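PDB 3KOS: HTH-type transcriptional activator AmpR from Citrobacter freundii, which regulates transcription of the AmpC beta-lactamase gene as a LysR-family DNA-binding protein, represented here by its effector-binding domain. Local coordinates for residues Ala81-Cys87 / Gln171-Ile177; Glu114-Trp118 / Gly151-Ala155; Phe104-Tyr110 / His131-Asp137; Asp60-Arg64 / Phe199-Leu203. All blocks are in the same frame, centred on the assembly; numbering follows the deposited sequence.

Contact 1 (Ala81-Cys87 / Gln171-Ile177); sequences ALMSPLC and QPFLTQI
The hydroxyl of Ser84 is held on two sides. OG donates to Thr175 O at 2.8 Å and in turn accepts a proton from water 1. With OG anti to the backbone N (chi1 -166°), the hydroxyl reaches out to the 171-177 loop, where it meets the Thr175 carbonyl from above the carbonyl plane. Water 1 also donates to Pro85 O at 2.8 Å and accepts from Phe173 N, so it stitches strand and loop together where no direct backbone bond spans them. Gln171 NE2 donates to Phe173 O at 3.0 Å, a bent bond within the loop that ties the end of the extended glutamine side chain to the backbone two residues on.

At the other end the backbones pair directly, in a single antiparallel hydrogen-bonded bridge. Met83 N donates to Ile177 O at 2.8 Å and Ile177 N returns a bond to Met83 O at 2.9 Å, both donors lying in the carbonyl planes. Met83, a selenomethionine, bends at chi3, bringing CE against Ile177 CD1 at 4.0 Å. Leu82 and Gln176 pass at about a right angle, the CD1 methyl of Leu82 lying 3.4 Å from Gln176 NE2. Toward Cys87, Pro172 CD rests near Pro85 O and beside the Cys87 sulfur.

The loop, which leads from helix 161-165 to strand 181-187, thus runs along one side of strand 73-86. On the other side, Ser84 and Leu86 pair with strand 153-156. Helix 114-121 bridges strand and loop: Trp115 and Trp118 pack on Pro85, and Trp118 NE1 bonds Thr175 O.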
# COMPACT_ATOMS: atom_id res chain seq x y z
N ALA A 81 2.96 -18.18 0.01
CA ALA A 81 2.94 -16.92 0.73
C ALA A 81 2.93 -17.17 2.23
O ALA A 81 2.17 -16.54 2.97
CB ALA A 81 1.72 -16.09 0.31
N LEU A 82 3.79 -18.08 2.68
CA LEU A 82 3.88 -18.43 4.09
C LEU A 82 4.15 -17.20 4.95
O LEU A 82 5.02 -16.38 4.64
CB LEU A 82 4.98 -19.46 4.32
CG LEU A 82 4.78 -20.77 3.55
CD1 LEU A 82 5.83 -21.79 3.96
CD2 LEU A 82 3.39 -21.32 3.80
N MSE A 83 3.40 -17.07 6.04
CA MSE A 83 3.47 -15.89 6.90
C MSE A 83 4.13 -16.16 8.24
O MSE A 83 3.98 -17.23 8.82
CB MSE A 83 2.08 -15.34 7.15
CG MSE A 83 1.35 -14.97 5.89
SE MSE A 83 -0.46 -14.37 6.31
CE MSE A 83 -0.43 -14.59 8.23
N SER A 84 4.83 -15.15 8.74
CA SER A 84 5.49 -15.24 10.03
C SER A 84 5.58 -13.84 10.62
O SER A 84 5.46 -12.85 9.89
CB SER A 84 6.89 -15.85 9.82
OG SER A 84 7.47 -16.28 11.03
N PRO A 85 5.76 -13.73 11.94
CA PRO A 85 5.90 -12.41 12.54
C PRO A 85 7.12 -11.67 11.98
O PRO A 85 8.13 -12.30 11.69
CB PRO A 85 6.11 -12.71 14.02
CG PRO A 85 5.31 -13.97 14.24
CD PRO A 85 5.51 -14.77 12.97
N LEU A 86 6.98 -10.36 11.82
CA LEU A 86 8.05 -9.52 11.29
C LEU A 86 8.03 -8.22 12.05
O LEU A 86 6.97 -7.64 12.24
CB LEU A 86 7.79 -9.22 9.81
CG LEU A 86 7.85 -10.42 8.86
CD1 LEU A 86 7.25 -10.03 7.51
CD2 LEU A 86 9.29 -10.90 8.69
N CYS A 87 9.20 -7.75 12.49
CA CYS A 87 9.23 -6.53 13.29
C CYS A 87 10.57 -5.81 13.14
O CYS A 87 11.51 -6.33 12.54
CB CYS A 87 8.94 -6.84 14.76
SG CYS A 87 10.22 -7.89 15.51
N GLN A 171 12.80 -11.33 11.15
CA GLN A 171 11.86 -12.43 11.35
C GLN A 171 12.31 -13.19 12.60
O GLN A 171 13.20 -14.03 12.51
CB GLN A 171 11.86 -13.37 10.14
CG GLN A 171 10.82 -14.50 10.19
CD GLN A 171 10.99 -15.54 9.10
OE1 GLN A 171 11.61 -15.29 8.06
NE2 GLN A 171 10.46 -16.73 9.33
N PRO A 172 11.72 -12.88 13.75
CA PRO A 172 12.27 -13.46 14.98
C PRO A 172 12.08 -14.97 15.10
O PRO A 172 12.85 -15.62 15.81
CB PRO A 172 11.50 -12.74 16.09
CG PRO A 172 10.25 -12.22 15.42
CD PRO A 172 10.67 -11.88 14.03
N PHE A 173 11.07 -15.53 14.44
CA PHE A 173 10.77 -16.96 14.58
C PHE A 173 10.68 -17.69 13.25
O PHE A 173 10.26 -17.13 12.25
CB PHE A 173 9.49 -17.15 15.38
CG PHE A 173 9.55 -16.53 16.74
CD1 PHE A 173 10.37 -17.08 17.72
CD2 PHE A 173 8.83 -15.38 17.03
CE1 PHE A 173 10.46 -16.50 18.97
CE2 PHE A 173 8.91 -14.81 18.27
CZ PHE A 173 9.73 -15.37 19.25
N LEU A 174 11.07 -18.96 13.26
CA LEU A 174 11.12 -19.77 12.05
C LEU A 174 9.73 -20.21 11.58
O LEU A 174 9.52 -20.41 10.39
CB LEU A 174 11.99 -21.00 12.27
CG LEU A 174 13.48 -20.71 12.45
CD1 LEU A 174 14.25 -22.01 12.67
CD2 LEU A 174 14.00 -19.96 11.23
N THR A 175 8.81 -20.38 12.53
CA THR A 175 7.51 -20.96 12.22
C THR A 175 6.67 -20.07 11.31
O THR A 175 6.52 -18.88 11.56
CB THR A 175 6.70 -21.28 13.49
OG1 THR A 175 7.41 -22.24 14.28
CG2 THR A 175 5.33 -21.86 13.12
N GLN A 176 6.14 -20.68 10.25
CA GLN A 176 5.31 -19.96 9.29
C GLN A 176 3.96 -20.66 9.12
O GLN A 176 3.87 -21.87 9.29
CB GLN A 176 6.00 -19.94 7.94
CG GLN A 176 7.40 -19.38 7.94
CD GLN A 176 8.03 -19.51 6.58
OE1 GLN A 176 8.35 -18.51 5.93
NE2 GLN A 176 8.21 -20.75 6.13
N ILE A 177 2.93 -19.89 8.77
CA ILE A 177 1.62 -20.47 8.49
C ILE A 177 1.16 -20.14 7.07
O ILE A 177 1.62 -19.15 6.48
CB ILE A 177 0.54 -20.01 9.50
CG1 ILE A 177 0.42 -18.48 9.51
CG2 ILE A 177 0.86 -20.53 10.91
CD1 ILE A 177 -0.72 -17.95 10.37
O HOH W 1 8.88 -14.61 13.02

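Contact 2 (Glu114-Trp118 / Gly151-Ala155)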
# COMPACT_ATOMS: atom_id res chain seq x y z
N GLU A 114 -5.52 -14.23 11.94
CA GLU A 114 -4.12 -14.51 11.60
C GLU A 114 -3.25 -14.72 12.84
O GLU A 114 -2.46 -15.67 12.91
CB GLU A 114 -3.53 -13.39 10.74
CG GLU A 114 -4.09 -13.34 9.33
CD GLU A 114 -3.64 -12.10 8.58
OE1 GLU A 114 -3.29 -11.09 9.23
OE2 GLU A 114 -3.66 -12.13 7.34
N TRP A 115 -3.38 -13.83 13.81
CA TRP A 115 -2.58 -13.94 15.03
C TRP A 115 -3.02 -15.13 15.89
O TRP A 115 -2.19 -15.84 16.44
CB TRP A 115 -2.59 -12.63 15.82
CG TRP A 115 -1.56 -11.68 15.29
CD1 TRP A 115 -1.78 -10.53 14.58
CD2 TRP A 115 -0.14 -11.83 15.38
NE1 TRP A 115 -0.58 -9.95 14.24
CE2 TRP A 115 0.44 -10.73 14.72
CE3 TRP A 115 0.70 -12.79 15.96
CZ2 TRP A 115 1.83 -10.56 14.63
CZ3 TRP A 115 2.07 -12.62 15.87
CH2 TRP A 115 2.62 -11.51 15.21
N ALA A 116 -4.33 -15.34 15.99
CA ALA A 116 -4.84 -16.50 16.72
C ALA A 116 -4.25 -17.78 16.13
O ALA A 116 -3.82 -18.67 16.86
CB ALA A 116 -6.36 -16.53 16.68
N LEU A 117 -4.22 -17.86 14.80
CA LEU A 117 -3.73 -19.05 14.13
C LEU A 117 -2.23 -19.24 14.29
O LEU A 117 -1.77 -20.36 14.53
CB LEU A 117 -4.13 -19.06 12.65
CG LEU A 117 -5.64 -19.15 12.44
CD1 LEU A 117 -6.03 -18.82 11.01
CD2 LEU A 117 -6.17 -20.53 12.84
N TRP A 118 -1.45 -18.17 14.18
CA TRP A 118 -0.00 -18.32 14.36
C TRP A 118 0.35 -18.73 15.79
O TRP A 118 1.15 -19.65 16.00
CB TRP A 118 0.77 -17.06 13.96
CG TRP A 118 2.24 -17.30 13.89
CD1 TRP A 118 2.94 -17.79 12.83
CD2 TRP A 118 3.18 -17.10 14.94
NE1 TRP A 118 4.27 -17.90 13.15
CE2 TRP A 118 4.44 -17.49 14.45
CE3 TRP A 118 3.08 -16.63 16.26
CZ2 TRP A 118 5.59 -17.41 15.23
CZ3 TRP A 118 4.23 -16.56 17.03
CH2 TRP A 118 5.46 -16.95 16.51
N GLY A 151 4.30 -1.86 15.79
CA GLY A 151 3.86 -3.12 16.33
C GLY A 151 4.52 -4.26 15.59
O GLY A 151 5.39 -4.03 14.74
N VAL A 152 4.14 -5.48 15.93
CA VAL A 152 4.65 -6.66 15.26
C VAL A 152 3.66 -7.06 14.17
O VAL A 152 2.47 -7.23 14.43
CB VAL A 152 4.83 -7.83 16.25
CG1 VAL A 152 5.35 -9.08 15.52
CG2 VAL A 152 5.80 -7.42 17.35
N ALA A 153 4.17 -7.18 12.94
CA ALA A 153 3.34 -7.54 11.79
C ALA A 153 3.36 -9.05 11.57
O ALA A 153 4.22 -9.75 12.09
CB ALA A 153 3.87 -6.85 10.55
N ILE A 154 2.40 -9.54 10.81
CA ILE A 154 2.48 -10.91 10.31
C ILE A 154 2.11 -10.86 8.83
O ILE A 154 1.04 -10.35 8.47
CB ILE A 154 1.62 -11.90 11.14
CG1 ILE A 154 1.84 -13.34 10.66
CG2 ILE A 154 0.14 -11.50 11.10
CD1 ILE A 154 1.23 -14.40 11.58
N ALA A 155 3.00 -11.37 7.99
CA ALA A 155 2.85 -11.19 6.55
C ALA A 155 3.68 -12.21 5.78
O ALA A 155 4.51 -12.91 6.36
CB ALA A 155 3.27 -9.76 6.16
O HOH W 2 -1.25 -10.49 7.05
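Ile154 wedges its two branches between the indoles of Trp115 and Trp118, and this is where the contact is tight. CG2 sits over a face of Trp115 in a CH-pi contact, 3.9 Å from the centroid of the five-membered ring, nearer the rim than the middle. CG1 is anti to the backbone N (chi1 -174°) and carries CD1 the other way, up to Trp118 CB at 3.6 Å. The far rim of Trp115 crosses Val152 at about a right angle, with CH2 3.7 Å from Val152 CG1 and CZ2 3.4 Å from Val152 O. Both indole N-H groups are satisfied outside the pair, Trp115 NE1 by Leu107 O and Trp118 NE1 by Thr175 O, which probably helps fix how each ring is turned.

The Glu114 side is looser and wetter. Its carboxylate only skirts Ile154, OE1 lying 3.9 Å from CG2, and polar contact across the gap is left to water 2, which donates to Ile154 O at 2.7 Å and weakly to Glu114 OE2. A stronger partner of OE2 is Ser109 OG, and a bound MES molecule, probably from the crystallisation liquor, lies about 4 Å from the Glu114 side chain at nearest atoms.

Helix 114-118 crosses strand 153-155 nearly at a right angle (83°), with the short axes 10.0 Å apart. Here helix 114-121, the crossover helix of the beta-alpha-beta unit 106-136, lies across the edge strand 153-156 of the larger sheet, within an effector domain of the periplasmic-binding-protein-like fold.

Contact 3 (Phe104-Tyr110 / His131-Asp137)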
# COMPACT_ATOMS: atom_id res chain seq x y z
N PHE A 104 3.88 -5.91 22.58
CA PHE A 104 3.65 -4.86 21.59
C PHE A 104 2.28 -4.96 20.92
O PHE A 104 1.62 -6.00 21.00
CB PHE A 104 4.76 -4.89 20.54
CG PHE A 104 6.13 -4.88 21.14
CD1 PHE A 104 6.67 -3.70 21.63
CD2 PHE A 104 6.87 -6.04 21.24
CE1 PHE A 104 7.92 -3.68 22.20
CE2 PHE A 104 8.13 -6.02 21.81
CZ PHE A 104 8.65 -4.84 22.29
N PRO A 105 1.82 -3.87 20.29
CA PRO A 105 0.57 -3.95 19.54
C PRO A 105 0.75 -4.89 18.36
O PRO A 105 1.88 -5.12 17.94
CB PRO A 105 0.37 -2.51 19.03
CG PRO A 105 1.17 -1.67 19.96
CD PRO A 105 2.36 -2.50 20.33
N LEU A 106 -0.34 -5.44 17.85
CA LEU A 106 -0.27 -6.37 16.74
C LEU A 106 -0.76 -5.70 15.46
O LEU A 106 -1.69 -4.90 15.48
CB LEU A 106 -1.09 -7.62 17.04
CG LEU A 106 -0.65 -8.43 18.28
CD1 LEU A 106 -1.62 -9.57 18.55
CD2 LEU A 106 0.77 -8.96 18.09
N LEU A 107 -0.11 -6.03 14.35
CA LEU A 107 -0.53 -5.54 13.05
C LEU A 107 -0.99 -6.76 12.26
O LEU A 107 -0.30 -7.78 12.23
CB LEU A 107 0.65 -4.88 12.31
CG LEU A 107 1.50 -3.92 13.14
CD1 LEU A 107 2.64 -3.32 12.32
CD2 LEU A 107 0.67 -2.81 13.77
N ARG A 108 -2.15 -6.64 11.62
CA ARG A 108 -2.67 -7.75 10.82
C ARG A 108 -3.44 -7.24 9.60
O ARG A 108 -3.71 -6.05 9.48
CB ARG A 108 -3.57 -8.65 11.66
CG ARG A 108 -4.84 -7.98 12.16
CD ARG A 108 -5.83 -9.05 12.60
NE ARG A 108 -7.01 -8.50 13.25
CZ ARG A 108 -8.09 -8.06 12.62
NH1 ARG A 108 -8.15 -8.07 11.30
NH2 ARG A 108 -9.12 -7.59 13.31
N SER A 109 -3.77 -8.16 8.69
CA SER A 109 -4.59 -7.83 7.54
C SER A 109 -6.06 -7.87 7.94
O SER A 109 -6.38 -8.07 9.11
CB SER A 109 -4.37 -8.85 6.42
OG SER A 109 -5.10 -10.03 6.71
N TYR A 110 -6.95 -7.70 6.97
CA TYR A 110 -8.38 -7.79 7.22
C TYR A 110 -8.86 -9.18 7.63
O TYR A 110 -10.04 -9.35 7.95
CB TYR A 110 -9.17 -7.33 6.00
CG TYR A 110 -9.33 -5.84 5.86
CD1 TYR A 110 -8.25 -4.98 5.98
CD2 TYR A 110 -10.58 -5.29 5.57
CE1 TYR A 110 -8.39 -3.60 5.83
CE2 TYR A 110 -10.74 -3.92 5.42
CZ TYR A 110 -9.64 -3.08 5.55
OH TYR A 110 -9.80 -1.72 5.39
N HIS A 131 -6.49 -6.75 23.03
CA HIS A 131 -5.11 -6.41 22.68
C HIS A 131 -5.11 -5.33 21.60
O HIS A 131 -5.98 -5.34 20.72
CB HIS A 131 -4.35 -7.64 22.20
CG HIS A 131 -2.87 -7.47 22.21
ND1 HIS A 131 -2.08 -7.91 23.25
CD2 HIS A 131 -2.03 -6.89 21.32
CE1 HIS A 131 -0.82 -7.61 23.00
NE2 HIS A 131 -0.76 -6.99 21.84
N ASN A 132 -4.18 -4.39 21.68
CA ASN A 132 -4.07 -3.33 20.68
C ASN A 132 -3.78 -3.95 19.32
O ASN A 132 -2.77 -4.63 19.16
CB ASN A 132 -2.96 -2.34 21.04
CG ASN A 132 -3.31 -1.46 22.22
OD1 ASN A 132 -2.43 -1.02 22.96
ND2 ASN A 132 -4.60 -1.21 22.41
N VAL A 133 -4.65 -3.70 18.35
CA VAL A 133 -4.43 -4.21 16.99
C VAL A 133 -4.70 -3.12 15.96
O VAL A 133 -5.65 -2.35 16.11
CB VAL A 133 -5.35 -5.41 16.68
CG1 VAL A 133 -5.11 -5.90 15.25
CG2 VAL A 133 -5.08 -6.54 17.65
N MSE A 134 -3.87 -3.08 14.92
CA MSE A 134 -4.13 -2.22 13.77
C MSE A 134 -4.28 -3.09 12.54
O MSE A 134 -3.54 -4.06 12.38
CB MSE A 134 -3.00 -1.20 13.60
CG MSE A 134 -2.57 -0.58 14.92
SE MSE A 134 -1.23 0.83 14.66
CE MSE A 134 -2.53 2.14 14.09
N VAL A 135 -5.23 -2.73 11.68
CA VAL A 135 -5.65 -3.58 10.58
C VAL A 135 -5.29 -2.95 9.23
O VAL A 135 -5.56 -1.78 9.01
CB VAL A 135 -7.18 -3.79 10.64
CG1 VAL A 135 -7.66 -4.60 9.44
CG2 VAL A 135 -7.55 -4.48 11.95
N PHE A 136 -4.69 -3.74 8.33
CA PHE A 136 -4.16 -3.20 7.08
C PHE A 136 -4.72 -3.86 5.82
O PHE A 136 -4.81 -5.09 5.75
CB PHE A 136 -2.64 -3.35 7.07
CG PHE A 136 -1.97 -2.53 8.11
CD1 PHE A 136 -1.53 -1.24 7.83
CD2 PHE A 136 -1.83 -3.01 9.40
CE1 PHE A 136 -0.93 -0.46 8.81
CE2 PHE A 136 -1.23 -2.23 10.39
CZ PHE A 136 -0.79 -0.96 10.10
N ASP A 137 -5.06 -3.04 4.83
CA ASP A 137 -5.56 -3.54 3.56
C ASP A 137 -4.43 -4.12 2.72
O ASP A 137 -4.65 -4.97 1.86
CB ASP A 137 -6.26 -2.42 2.78
CG ASP A 137 -5.30 -1.30 2.38
OD1 ASP A 137 -4.43 -0.90 3.19
OD2 ASP A 137 -5.44 -0.79 1.24
O HOH W 3 -6.12 -7.16 4.04
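His131 NE2 donates to Phe104 O at 2.7 Å, and the carbonyl oxygen lies in the imidazole plane. With CG anti to the backbone N (chi1 -163°), the ring swings over to the neighbouring strand, where CD2 also meets Leu106 CG at 3.7 Å. From there the two backbones run parallel: Leu106 N binds Asn132 O, Met134 N binds Leu106 O at 2.9 Å, Arg108 N binds Met134 O at 3.0 Å, and Phe136 N binds Arg108 O at 2.8 Å.

On the sheet face that carries Leu106, Arg108, Val133 and Val135, the arginine runs extended beside Val135. Val135 CG2 covers one face of its guanidinium, 3.7 Å from CZ, and Val133 CG1 touches Arg108 CG. NH1 closes back on Ser109 O at 2.8 Å, which steadies the group. The other face pairs Leu107 with Met134, and CE2 of Phe136 reaches Leu107 CB.

These are the two strands of a beta-alpha-beta unit, crossed over through helix 114-121; its Trp115 packs on Leu106 and Arg108. Helix 139-147 covers Leu107 and Phe136 through Met142, and the backbone of Val152 bonds to Pro105 and Leu107.

At the C-terminal ends, Tyr110 CD1 lies 3.5 Å from Val135 CG1, and water 3 links Tyr110 N to Phe136 O. Beyond them stands the second subunit: Thr47 of that chain accepts from Tyr110 OH through its carbonyl and bonds Asp137 OD1 through its hydroxyl, while Phe28 of the same chain packs on Met134.

Contact 4 (Asp60-Arg64 / Phe199-Leu203); sequences DYTIR and FSRWL
Helix 194-209, the last of the chain, lies along a face of the six-stranded mixed sheet, and here its 199-203 turn packs on strand 61-64. The short axes run 27° from parallel and 12.1 Å apart, a gap filled by side chains from both elements. Tyr61 OH and Ser200 OG form the one polar link, a hydrogen bond of 2.6 Å. The serine oxygen comes obliquely to the phenol, so that it also lies close to the ring carbon CZ, at 3.0 Å.

Apolar contacts flank this link. Ile63 and Leu203 meet tip to tip, CD1 to CD2, at 3.9 Å. Leu203 holds CG anti to its own nitrogen (chi1 -176°), which directs the branch at the sheet. Ile63 CD1 also lies near the plane of the Phe199 ring, at its edge and 4.4 Å from CE1, while Phe199 CD1 lies 4.4 Å from Tyr61 CD2. Leu14, Ile16 and Ile184 of the adjoining strands pack on Phe199, and Phe34 meets it edge-to-face.

The hydroxyl pair lies within this buried layer beside a third polar atom, Met196 O, one turn earlier in the helix. Ser200 OG hydrogen-bonds to that carbonyl, and Tyr61 OH makes a weak hydrogen bond to it. The two hydroxyls and the helix carbonyl thus form a small uncharged polar cluster in an apolar layer, which probably helps hold the phenol end of Tyr61 against the helix.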
# COMPACT_ATOMS: atom_id res chain seq x y z
N ASP A 60 -7.13 -7.94 -18.07
CA ASP A 60 -6.97 -9.27 -18.67
C ASP A 60 -6.74 -10.31 -17.58
O ASP A 60 -7.45 -11.31 -17.50
CB ASP A 60 -5.82 -9.26 -19.68
CG ASP A 60 -6.12 -8.39 -20.88
OD1 ASP A 60 -7.23 -8.53 -21.44
OD2 ASP A 60 -5.26 -7.56 -21.26
N TYR A 61 -5.74 -10.04 -16.73
CA TYR A 61 -5.39 -10.90 -15.62
C TYR A 61 -5.41 -10.11 -14.31
O TYR A 61 -5.17 -8.91 -14.29
CB TYR A 61 -3.97 -11.42 -15.78
CG TYR A 61 -3.81 -12.66 -16.63
CD1 TYR A 61 -4.68 -13.74 -16.52
CD2 TYR A 61 -2.74 -12.77 -17.52
CE1 TYR A 61 -4.50 -14.89 -17.29
CE2 TYR A 61 -2.57 -13.90 -18.29
CZ TYR A 61 -3.45 -14.95 -18.17
OH TYR A 61 -3.24 -16.08 -18.95
N THR A 62 -5.66 -10.83 -13.22
CA THR A 62 -5.53 -10.28 -11.87
C THR A 62 -4.53 -11.14 -11.09
O THR A 62 -4.66 -12.36 -11.06
CB THR A 62 -6.87 -10.35 -11.13
OG1 THR A 62 -7.86 -9.65 -11.89
CG2 THR A 62 -6.76 -9.73 -9.74
N ILE A 63 -3.52 -10.52 -10.49
CA ILE A 63 -2.66 -11.28 -9.61
C ILE A 63 -3.10 -10.94 -8.20
O ILE A 63 -3.24 -9.77 -7.86
CB ILE A 63 -1.19 -10.98 -9.84
CG1 ILE A 63 -0.77 -11.51 -11.22
CG2 ILE A 63 -0.36 -11.62 -8.73
CD1 ILE A 63 0.66 -11.18 -11.62
N ARG A 64 -3.37 -11.97 -7.39
CA ARG A 64 -4.03 -11.78 -6.12
C ARG A 64 -3.60 -12.81 -5.08
O ARG A 64 -3.02 -13.85 -5.42
CB ARG A 64 -5.54 -11.87 -6.31
CG ARG A 64 -6.01 -13.25 -6.71
CD ARG A 64 -7.26 -13.17 -7.58
NE ARG A 64 -8.31 -12.38 -6.96
CZ ARG A 64 -9.46 -12.08 -7.54
NH1 ARG A 64 -10.37 -11.34 -6.91
NH2 ARG A 64 -9.70 -12.51 -8.77
N PHE A 199 2.60 -14.30 -21.15
CA PHE A 199 2.91 -13.75 -19.83
C PHE A 199 2.77 -14.81 -18.73
O PHE A 199 3.64 -14.93 -17.87
CB PHE A 199 2.04 -12.54 -19.52
CG PHE A 199 2.31 -11.96 -18.16
CD1 PHE A 199 1.59 -12.39 -17.06
CD2 PHE A 199 3.30 -11.00 -17.98
CE1 PHE A 199 1.84 -11.87 -15.79
CE2 PHE A 199 3.56 -10.48 -16.72
CZ PHE A 199 2.82 -10.91 -15.63
N SER A 200 1.68 -15.57 -18.75
CA SER A 200 1.46 -16.62 -17.75
C SER A 200 2.56 -17.66 -17.77
O SER A 200 3.04 -18.09 -16.72
CB SER A 200 0.13 -17.33 -17.97
OG SER A 200 -0.94 -16.46 -17.72
N ARG A 201 2.92 -18.10 -18.97
CA ARG A 201 3.98 -19.10 -19.10
C ARG A 201 5.31 -18.54 -18.59
O ARG A 201 6.05 -19.24 -17.89
CB ARG A 201 4.14 -19.57 -20.56
CG ARG A 201 2.98 -20.40 -21.08
CD ARG A 201 3.39 -21.25 -22.30
NE ARG A 201 3.98 -20.45 -23.38
CZ ARG A 201 3.35 -20.11 -24.50
NH1 ARG A 201 2.09 -20.50 -24.72
NH2 ARG A 201 3.98 -19.38 -25.42
N TRP A 202 5.61 -17.30 -18.95
CA TRP A 202 6.85 -16.68 -18.50
C TRP A 202 6.92 -16.61 -16.98
O TRP A 202 7.94 -16.95 -16.37
CB TRP A 202 6.99 -15.27 -19.06
CG TRP A 202 8.04 -14.49 -18.33
CD1 TRP A 202 9.39 -14.59 -18.49
CD2 TRP A 202 7.83 -13.53 -17.29
NE1 TRP A 202 10.03 -13.74 -17.63
CE2 TRP A 202 9.10 -13.08 -16.87
CE3 TRP A 202 6.69 -13.00 -16.67
CZ2 TRP A 202 9.26 -12.13 -15.87
CZ3 TRP A 202 6.85 -12.05 -15.67
CH2 TRP A 202 8.13 -11.63 -15.27
N LEU A 203 5.83 -16.16 -16.36
CA LEU A 203 5.83 -15.92 -14.91
C LEU A 203 5.93 -17.22 -14.11
O LEU A 203 6.78 -17.36 -13.23
CB LEU A 203 4.60 -15.11 -14.50
CG LEU A 203 4.52 -14.69 -13.02
CD1 LEU A 203 5.82 -14.05 -12.54
CD2 LEU A 203 3.34 -13.74 -12.82

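In the fold
From the N terminus, the first segment to take part lies on strand 61-66, and contact 4 closes the widest loop by joining it to helix 194-209 near the C terminus. All other contacts nest inside that loop and lie across the chain's centre, 26 to 30 Å away between centres, as expected for a two-lobed effector domain. Contact 1 closes the next loop, from strand 73-86 to the segment before strand 181-187. Inside it, contacts 2 and 3 cross, since their segments alternate along 104-155. They touch each other, and contact 2 also touches contact 1 through neighbouring strands 73-86 and 153-156. Contact 3 ties the strands 106-109 and 133-136 that flank helix 114-121.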